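Local coordinates for protein 4-hydroxy-3-methylbut-2-enyl diphosphate reductase (Aquifex aeolicus, PDB 3DNF) that catalyses the last step of the non-mevalonate isoprenoid pathway, reducing hydroxymethylbutenyl diphosphate to isopentenyl and dimethylallyl diphosphate with an iron-sulfur cluster, at residues V144-L147 with E148-G151; I150-A153 with L154-E157; V106-L109 with T110-Y114; K219-G222 with N223-R226. All coordinates share one frame; numbering follows the deposited sequence.

Contact 1 (V144-L147 with E148-G151); sequences VETL and EDIG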
loop_
_atom_site.group_PDB
_atom_site.type_symbol
_atom_site.label_atom_id
_atom_site.label_comp_id
_atom_site.label_asym_id
_atom_site.label_seq_id
_atom_site.Cartn_x
_atom_site.Cartn_y
_atom_site.Cartn_z
ATOM N N VAL B 144 -4.470 6.190 12.097
ATOM C CA VAL B 144 -5.508 5.661 11.246
ATOM C C VAL B 144 -6.016 4.364 11.867
ATOM O O VAL B 144 -5.312 3.349 11.880
ATOM C CB VAL B 144 -4.966 5.467 9.777
ATOM C CG1 VAL B 144 -5.967 4.583 8.947
ATOM C CG2 VAL B 144 -4.830 6.838 9.088
ATOM N N GLU B 145 -7.256 4.404 12.372
ATOM C CA GLU B 145 -7.833 3.238 13.030
ATOM C C GLU B 145 -8.878 2.589 12.141
ATOM O O GLU B 145 -9.080 1.367 12.180
ATOM C CB GLU B 145 -8.416 3.602 14.401
ATOM C CG GLU B 145 -8.922 2.371 15.128
ATOM C CD GLU B 145 -9.275 2.615 16.572
ATOM O OE1 GLU B 145 -8.890 3.672 17.140
ATOM O OE2 GLU B 145 -9.920 1.705 17.147
ATOM N N THR B 146 -9.532 3.417 11.344
ATOM C CA THR B 146 -10.440 2.932 10.319
ATOM C C THR B 146 -10.148 3.679 9.022
ATOM O O THR B 146 -9.479 4.710 9.027
ATOM C CB THR B 146 -11.939 3.084 10.714
ATOM O OG1 THR B 146 -12.303 4.471 10.704
ATOM C CG2 THR B 146 -12.196 2.492 12.076
ATOM N N LEU B 147 -10.665 3.178 7.906
ATOM C CA LEU B 147 -10.296 3.720 6.614
ATOM C C LEU B 147 -10.703 5.195 6.462
ATOM O O LEU B 147 -10.025 5.955 5.776
ATOM C CB LEU B 147 -10.833 2.834 5.487
ATOM C CG LEU B 147 -10.080 2.741 4.156
ATOM C CD1 LEU B 147 -8.574 2.496 4.290
ATOM C CD2 LEU B 147 -10.725 1.636 3.324
ATOM N N GLU B 148 -11.762 5.603 7.161
ATOM C CA GLU B 148 -12.240 6.991 7.116
ATOM C C GLU B 148 -11.225 7.973 7.711
ATOM O O GLU B 148 -11.251 9.167 7.374
ATOM C CB GLU B 148 -13.596 7.135 7.822
ATOM C CG GLU B 148 -14.790 7.047 6.887
ATOM C CD GLU B 148 -15.915 8.013 7.280
ATOM O OE1 GLU B 148 -16.196 8.153 8.496
ATOM O OE2 GLU B 148 -16.527 8.627 6.368
ATOM N N ASP B 149 -10.319 7.461 8.549
ATOM C CA ASP B 149 -9.253 8.278 9.158
ATOM C C ASP B 149 -8.197 8.805 8.167
ATOM O O ASP B 149 -7.478 9.749 8.481
ATOM C CB ASP B 149 -8.539 7.508 10.269
ATOM C CG ASP B 149 -9.403 7.286 11.506
ATOM O OD1 ASP B 149 -10.283 8.110 11.794
ATOM O OD2 ASP B 149 -9.160 6.301 12.242
ATOM N N ILE B 150 -8.083 8.209 6.981
ATOM C CA ILE B 150 -6.995 8.583 6.064
ATOM C C ILE B 150 -7.124 9.958 5.376
ATOM O O ILE B 150 -6.140 10.481 4.849
ATOM C CB ILE B 150 -6.700 7.494 5.004
ATOM C CG1 ILE B 150 -7.835 7.400 3.984
ATOM C CG2 ILE B 150 -6.450 6.166 5.670
ATOM C CD1 ILE B 150 -7.469 6.517 2.792
ATOM N N GLY B 151 -8.337 10.525 5.379
ATOM C CA GLY B 151 -8.611 11.839 4.778
ATOM C C GLY B 151 -7.526 12.897 4.928
ATOM O O GLY B 151 -7.098 13.498 3.947
HETATM O O HOH W 1 -11.671 5.576 13.664
#
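The chain leaves strand 141-144 through Glu145 and Thr146 and winds into a 3-10 turn, held by the bonds of Asp149 N to Thr146 O (2.9 Å) and Ile150 N to Leu147 O (3.2 Å). The side chain of Asp149 then reaches back over the bend. Its CG lies beside its own backbone N (chi1 -70°), which brings OD2 over the two amides at the turn. Glu145 N reaches the anti lone pair of Asp149 OD2 at 2.7 Å, whereas Thr146 N meets the same oxygen from above the carboxylate plane at 3.0 Å. A water donates a third bond to OD2 and is also hydrogen-bonded to Thr146 OG1. Val144 CG1 packs against Ile150 CG2 at 3.7 Å, and both side chains touch helix 169-182. With Asp149 replaced by a leucine, the N-H groups of Glu145 and Thr146 are likely to lose their shared acceptor, letting the bend shift. Asp149 OD1 forms a salt bridge with Lys122, whose backbone N also binds Glu145 OE1. Two amides, a water and a lysine thus surround one carboxylate, an environment likely to favour its ionised form and to tie this bend to the neighbouring loop.

Contact 2 (I150-A153 with L154-E157); sequences IGEA and LKHE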
loop_
_atom_site.group_PDB
_atom_site.type_symbol
_atom_site.label_atom_id
_atom_site.label_comp_id
_atom_site.label_asym_id
_atom_site.label_seq_id
_atom_site.Cartn_x
_atom_site.Cartn_y
_atom_site.Cartn_z
ATOM N N ILE B 150 -8.083 8.209 6.981
ATOM C CA ILE B 150 -6.995 8.583 6.064
ATOM C C ILE B 150 -7.124 9.958 5.376
ATOM O O ILE B 150 -6.140 10.481 4.849
ATOM C CB ILE B 150 -6.700 7.494 5.004
ATOM C CG1 ILE B 150 -7.835 7.400 3.984
ATOM C CG2 ILE B 150 -6.450 6.166 5.670
ATOM C CD1 ILE B 150 -7.469 6.517 2.792
ATOM N N GLY B 151 -8.337 10.525 5.379
ATOM C CA GLY B 151 -8.611 11.839 4.778
ATOM C C GLY B 151 -7.526 12.897 4.928
ATOM O O GLY B 151 -7.098 13.498 3.947
ATOM N N GLU B 152 -7.085 13.139 6.162
ATOM C CA GLU B 152 -6.091 14.177 6.421
ATOM C C GLU B 152 -4.720 13.873 5.770
ATOM O O GLU B 152 -4.054 14.781 5.281
ATOM C CB GLU B 152 -5.956 14.417 7.925
ATOM C CG GLU B 152 -5.037 15.566 8.324
ATOM C CD GLU B 152 -5.660 16.936 8.105
ATOM O OE1 GLU B 152 -6.873 17.018 7.784
ATOM O OE2 GLU B 152 -4.921 17.937 8.243
ATOM N N ALA B 153 -4.311 12.601 5.752
ATOM C CA ALA B 153 -3.074 12.224 5.100
ATOM C C ALA B 153 -3.124 12.466 3.583
ATOM O O ALA B 153 -2.096 12.762 2.978
ATOM C CB ALA B 153 -2.674 10.712 5.441
ATOM N N LEU B 154 -4.318 12.373 2.990
ATOM C CA LEU B 154 -4.473 12.572 1.538
ATOM C C LEU B 154 -4.242 14.020 1.091
ATOM O O LEU B 154 -4.108 14.295 -0.105
ATOM C CB LEU B 154 -5.827 12.048 1.057
ATOM C CG LEU B 154 -6.175 10.588 1.401
ATOM C CD1 LEU B 154 -7.405 10.151 0.600
ATOM C CD2 LEU B 154 -4.987 9.591 1.201
ATOM N N LYS B 155 -4.166 14.926 2.059
ATOM C CA LYS B 155 -3.882 16.344 1.810
ATOM C C LYS B 155 -2.397 16.559 1.539
ATOM O O LYS B 155 -2.000 17.608 1.043
ATOM C CB LYS B 155 -4.305 17.181 3.022
ATOM C CG LYS B 155 -5.804 17.244 3.240
ATOM C CD LYS B 155 -6.095 17.989 4.527
ATOM C CE LYS B 155 -7.585 18.122 4.740
ATOM N NZ LYS B 155 -7.842 18.706 6.091
ATOM N N HIS B 156 -1.575 15.557 1.829
ATOM C CA HIS B 156 -0.129 15.708 1.726
ATOM C C HIS B 156 0.407 14.964 0.516
ATOM O O HIS B 156 -0.166 13.954 0.106
ATOM C CB HIS B 156 0.540 15.184 3.011
ATOM C CG HIS B 156 0.229 16.026 4.200
ATOM N ND1 HIS B 156 -0.920 15.873 4.946
ATOM C CD2 HIS B 156 0.875 17.090 4.722
ATOM C CE1 HIS B 156 -0.967 16.801 5.887
ATOM N NE2 HIS B 156 0.127 17.537 5.787
ATOM N N GLU B 157 1.556 15.392 0.012
ATOM C CA GLU B 157 2.108 14.758 -1.183
ATOM C C GLU B 157 3.004 13.588 -0.823
ATOM O O GLU B 157 3.184 12.695 -1.632
ATOM C CB GLU B 157 2.871 15.760 -2.017
ATOM C CG GLU B 157 1.938 16.834 -2.558
ATOM C CD GLU B 157 2.603 17.749 -3.559
ATOM O OE1 GLU B 157 3.848 17.882 -3.510
ATOM O OE2 GLU B 157 1.873 18.353 -4.386
HETATM O O HOH W 2 -5.267 20.730 6.431
#
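Lys155 reaches back to Glu152 within the crossover that links parallel strands 141-144 and 158-163 in one lobe of this open alpha/beta protein. Its CB sits 3.3 Å from Glu152 O, and CG stays close to the same carbonyl. From there the chain runs fully extended past the glutamate: Lys155 CD lies 3.5 Å from Glu152 OE1 and CE slightly nearer. Lys155 NZ ends in a salt bridge 2.6 Å from Glu152 OE1, on the syn side of the carboxylate and 30° out of its plane. Glu152 does its share by bending at chi2 (76°), which turns its head back toward the lysine although its CB points away. A water weakly joins Glu152 OE2 to Lys155 NZ. Were Glu152 an alanine, the ammonium group of Lys155 would probably lose its charged mate and the long lysine chain be left to swing.

Beneath this surface pair, Ile150 CD1 approaches Leu154 CD1 at 4.2 Å, and both side chains rest on helix 169-182. Leu154 N bonds to Ile150 O at 3.2 Å, while His156 N closes on Ala153 O at 3.1 Å. The His156 ring stacks with Phe115 of the neighbouring strand. In its own plane, the ring turns ND1 toward Glu152 O, making a weak hydrogen bond of 3.3 Å with an N-H...O angle of only 139°.

Contact 3 (V106-L109 with T110-Y114); sequences VCQL and TREGY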
loop_
_atom_site.group_PDB
_atom_site.type_symbol
_atom_site.label_atom_id
_atom_site.label_comp_id
_atom_site.label_asym_id
_atom_site.label_seq_id
_atom_site.Cartn_x
_atom_site.Cartn_y
_atom_site.Cartn_z
ATOM N N VAL B 106 9.160 6.768 13.304
ATOM C CA VAL B 106 8.381 8.026 13.080
ATOM C C VAL B 106 9.316 9.214 13.035
ATOM O O VAL B 106 9.115 10.182 12.241
ATOM C CB VAL B 106 7.191 8.225 14.044
ATOM C CG1 VAL B 106 6.142 7.087 13.908
ATOM C CG2 VAL B 106 7.666 8.437 15.494
ATOM N N CYS B 107 10.391 9.134 13.791
ATOM C CA CYS B 107 11.353 10.229 13.739
ATOM C C CYS B 107 12.188 10.270 12.446
ATOM O O CYS B 107 12.454 11.337 11.919
ATOM C CB CYS B 107 12.248 10.244 14.973
ATOM S SG CYS B 107 11.276 10.545 16.512
ATOM N N GLN B 108 12.596 9.104 11.971
ATOM C CA GLN B 108 13.270 8.967 10.691
ATOM C C GLN B 108 12.404 9.518 9.572
ATOM O O GLN B 108 12.899 10.315 8.777
ATOM C CB GLN B 108 13.665 7.518 10.435
ATOM C CG GLN B 108 14.348 7.323 9.083
ATOM C CD GLN B 108 14.327 5.876 8.650
ATOM O OE1 GLN B 108 14.147 4.974 9.469
ATOM N NE2 GLN B 108 14.500 5.649 7.365
ATOM N N LEU B 109 11.117 9.113 9.522
ATOM C CA LEU B 109 10.211 9.587 8.507
ATOM C C LEU B 109 10.041 11.117 8.559
ATOM O O LEU B 109 9.968 11.781 7.509
ATOM C CB LEU B 109 8.856 8.860 8.624
ATOM C CG LEU B 109 8.818 7.369 8.186
ATOM C CD1 LEU B 109 7.448 6.777 8.558
ATOM C CD2 LEU B 109 9.075 7.176 6.685
ATOM N N THR B 110 10.000 11.663 9.764
ATOM C CA THR B 110 9.926 13.123 9.949
ATOM C C THR B 110 11.175 13.838 9.367
ATOM O O THR B 110 11.055 14.815 8.605
ATOM C CB THR B 110 9.739 13.429 11.458
ATOM O OG1 THR B 110 8.449 12.934 11.874
ATOM C CG2 THR B 110 9.877 14.944 11.733
ATOM N N ARG B 111 12.362 13.340 9.710
ATOM C CA ARG B 111 13.618 13.855 9.151
ATOM C C ARG B 111 13.640 13.825 7.619
ATOM O O ARG B 111 14.186 14.716 6.977
ATOM C CB ARG B 111 14.829 13.110 9.709
ATOM C CG ARG B 111 15.022 13.304 11.222
ATOM C CD ARG B 111 16.411 12.796 11.678
ATOM N NE ARG B 111 16.572 11.347 11.509
ATOM C CZ ARG B 111 16.253 10.415 12.418
ATOM N NH1 ARG B 111 15.738 10.730 13.603
ATOM N NH2 ARG B 111 16.462 9.139 12.141
ATOM N N GLU B 112 12.970 12.832 7.041
ATOM C CA GLU B 112 12.912 12.652 5.604
ATOM C C GLU B 112 11.772 13.457 4.961
ATOM O O GLU B 112 11.629 13.415 3.765
ATOM C CB GLU B 112 12.820 11.150 5.273
ATOM C CG GLU B 112 14.078 10.345 5.749
ATOM C CD GLU B 112 13.960 8.822 5.561
ATOM O OE1 GLU B 112 12.864 8.345 5.215
ATOM O OE2 GLU B 112 14.961 8.088 5.775
ATOM N N GLY B 113 10.994 14.174 5.768
ATOM C CA GLY B 113 10.041 15.157 5.245
ATOM C C GLY B 113 8.652 14.559 5.026
ATOM O O GLY B 113 7.837 15.133 4.294
ATOM N N TYR B 114 8.366 13.412 5.634
ATOM C CA TYR B 114 7.025 12.809 5.469
ATOM C C TYR B 114 6.003 13.247 6.515
ATOM O O TYR B 114 6.368 13.525 7.667
ATOM C CB TYR B 114 7.071 11.263 5.544
ATOM C CG TYR B 114 7.795 10.630 4.393
ATOM C CD1 TYR B 114 7.136 10.354 3.208
ATOM C CD2 TYR B 114 9.186 10.364 4.466
ATOM C CE1 TYR B 114 7.816 9.793 2.129
ATOM C CE2 TYR B 114 9.867 9.800 3.405
ATOM C CZ TYR B 114 9.174 9.517 2.228
ATOM O OH TYR B 114 9.837 8.977 1.173
#
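Val106 O is gripped twice by Thr110: the backbone N reaches it at 3.0 Å and the hydroxyl OG1 donates to it at 2.9 Å, the two arriving from opposite faces of the carbonyl plane. With OG1 beside its own backbone N (chi1 -66°), the threonine can satisfy its hydroxyl within the helix. Cys107 O takes Arg111 N at 3.0 Å, and the bent arginine lays one face of its guanidinium over this carbonyl and over Gln108 CA, which lies 3.5 Å from Arg111 NH2. Cys107 also forms a disulfide with Cys137.

Here helix 97-111 ends in a Schellman motif. Gly113 takes a positive phi (92°), where a CB would jam against the preceding carbonyl, and its N bonds to Thr110 O at 2.9 Å. Tyr114 N folds back onto Leu109 O at 3.0 Å, and that oxygen also lies at the edge of the tyrosine ring. Leu109 CD2 touches Tyr114 CD2 at 3.9 Å.

Glu112 N bonds to Gln108 O, and Glu112 O accepts from Arg158 NH1. Gln108 NE2 donates to Glu112 OE2 at 2.9 Å. The bond is nearly straight and lies in the amide plane, but comes from above the carboxylate, whose plane stands 83° from the amide. The stronger partner of Glu112 is Lys187 of the same chain, in a salt bridge with OE1. The Tyr114 ring makes a cation-pi contact with Arg158 and packs on Lys187 of the second subunit.

Contact 4 (K219-G222 with N223-R226); sequences KNSG and NTRR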
loop_
_atom_site.group_PDB
_atom_site.type_symbol
_atom_site.label_atom_id
_atom_site.label_comp_id
_atom_site.label_asym_id
_atom_site.label_seq_id
_atom_site.Cartn_x
_atom_site.Cartn_y
_atom_site.Cartn_z
ATOM N N LYS B 219 -10.228 -15.859 29.032
ATOM C CA LYS B 219 -11.355 -15.875 28.079
ATOM C C LYS B 219 -11.510 -14.553 27.328
ATOM O O LYS B 219 -11.897 -14.536 26.161
ATOM C CB LYS B 219 -12.686 -16.179 28.786
ATOM C CG LYS B 219 -12.761 -17.519 29.497
ATOM C CD LYS B 219 -14.050 -17.640 30.321
ATOM C CE LYS B 219 -14.010 -18.915 31.154
ATOM N NZ LYS B 219 -15.169 -19.070 32.064
ATOM N N ASN B 220 -11.218 -13.450 28.015
ATOM C CA ASN B 220 -11.341 -12.120 27.435
ATOM C C ASN B 220 -10.144 -11.766 26.549
ATOM O O ASN B 220 -10.154 -10.742 25.867
ATOM C CB ASN B 220 -11.501 -11.085 28.542
ATOM C CG ASN B 220 -10.270 -10.988 29.430
ATOM O OD1 ASN B 220 -9.442 -11.905 29.484
ATOM N ND2 ASN B 220 -10.147 -9.872 30.134
ATOM N N SER B 221 -9.113 -12.608 26.571
ATOM C CA SER B 221 -7.975 -12.445 25.674
ATOM C C SER B 221 -8.420 -12.803 24.263
ATOM O O SER B 221 -8.603 -13.985 23.944
ATOM C CB SER B 221 -6.802 -13.322 26.116
ATOM O OG SER B 221 -5.822 -13.456 25.090
ATOM N N GLY B 222 -8.610 -11.777 23.434
ATOM C CA GLY B 222 -9.003 -11.949 22.033
ATOM C C GLY B 222 -8.089 -12.866 21.233
ATOM O O GLY B 222 -8.564 -13.749 20.527
ATOM N N ASN B 223 -6.774 -12.681 21.350
ATOM C CA ASN B 223 -5.835 -13.542 20.614
ATOM C C ASN B 223 -5.635 -14.955 21.190
ATOM O O ASN B 223 -5.138 -15.844 20.484
ATOM C CB ASN B 223 -4.486 -12.848 20.365
ATOM C CG ASN B 223 -4.463 -12.031 19.069
ATOM O OD1 ASN B 223 -3.894 -10.935 19.036
ATOM N ND2 ASN B 223 -5.083 -12.563 17.994
ATOM N N THR B 224 -6.007 -15.169 22.453
ATOM C CA THR B 224 -6.090 -16.533 22.969
ATOM C C THR B 224 -7.269 -17.232 22.285
ATOM O O THR B 224 -7.143 -18.376 21.849
ATOM C CB THR B 224 -6.272 -16.582 24.493
ATOM O OG1 THR B 224 -5.143 -15.968 25.131
ATOM C CG2 THR B 224 -6.368 -18.011 24.978
ATOM N N ARG B 225 -8.395 -16.529 22.183
ATOM C CA ARG B 225 -9.598 -17.080 21.550
ATOM C C ARG B 225 -9.365 -17.441 20.082
ATOM O O ARG B 225 -10.008 -18.354 19.551
ATOM C CB ARG B 225 -10.787 -16.118 21.693
ATOM C CG ARG B 225 -11.473 -16.193 23.054
ATOM C CD ARG B 225 -12.758 -15.353 23.120
ATOM N NE ARG B 225 -12.470 -14.023 23.651
ATOM C CZ ARG B 225 -12.561 -12.891 22.963
ATOM N NH1 ARG B 225 -12.971 -12.899 21.699
ATOM N NH2 ARG B 225 -12.258 -11.745 23.555
ATOM N N ARG B 226 -8.449 -16.724 19.431
ATOM C CA ARG B 226 -8.130 -16.986 18.034
ATOM C C ARG B 226 -7.303 -18.251 17.950
ATOM O O ARG B 226 -7.516 -19.064 17.054
ATOM C CB ARG B 226 -7.384 -15.813 17.410
ATOM C CG ARG B 226 -7.718 -15.563 15.947
ATOM C CD ARG B 226 -7.581 -14.064 15.672
ATOM N NE ARG B 226 -7.650 -13.718 14.253
ATOM C CZ ARG B 226 -7.289 -12.535 13.756
ATOM N NH1 ARG B 226 -6.829 -11.584 14.563
ATOM N NH2 ARG B 226 -7.383 -12.299 12.452
#
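One face of the Arg225 guanidinium is covered by Gly222, with CA 3.6 Å from the guanidinium plane, while Ser221 O approaches the same face. This is the start of helix 222-234, with Ser221 at the N-cap. The guanidinium edge is turned to two backbone carbonyls of the preceding loop. Arg225 NE donates to Lys219 O at 2.6 Å, in the guanidinium plane and nearly along the C=O axis, and Arg225 NH2 makes a weak bond to Asn220 O at 3.3 Å. The bend at chi3 (-94°) folds the head back over the loop instead of letting it run outward.

The first turn closes through Arg225 N, bonded to Ser221 O at 3.1 Å. A weak bond from Arg226 N to Gly222 O follows. The arginine thus holds the loop with its side chain and the N-cap carbonyl with its backbone.

Ser221 and Asn223 are both predicted to bind the diphosphate substrate and its products. The amino end of a helix, with its partial positive charge, would probably suit such an anion. Thr224 lies buried against His240 of strand 238-241, and Asn223 rests on helix 195-206. With the serine hydroxyl anti to its backbone N (chi1 165°), Ser221 OG meets Thr224 OG1 at 2.6 Å, a short hydrogen bond in which either oxygen could be the donor.

Overall arrangement
Contacts 1 and 2 run on from each other, sharing Ile150 and Gly151 with centres 10 Å apart, and carry the chain from strand 141-144 toward strand 158-163. Contact 3 serves the same four-stranded parallel sheet; its nearest atoms are about 7 Å from contact 2 and about 11 Å from contact 1. Contact 4 belongs to a different lobe, its centre 36 Å from that of contact 3 and across the centre of the chain. It holds two residues predicted to bind the substrate, and the side chain of Asn223 is about 8 Å from the iron-sulfur cluster. Contact 1 approaches from its own lobe, the side chain of Glu145 about 8 Å from that of His124, a residue predicted to bind the substrate, whereas contact 2 lies away from these sites.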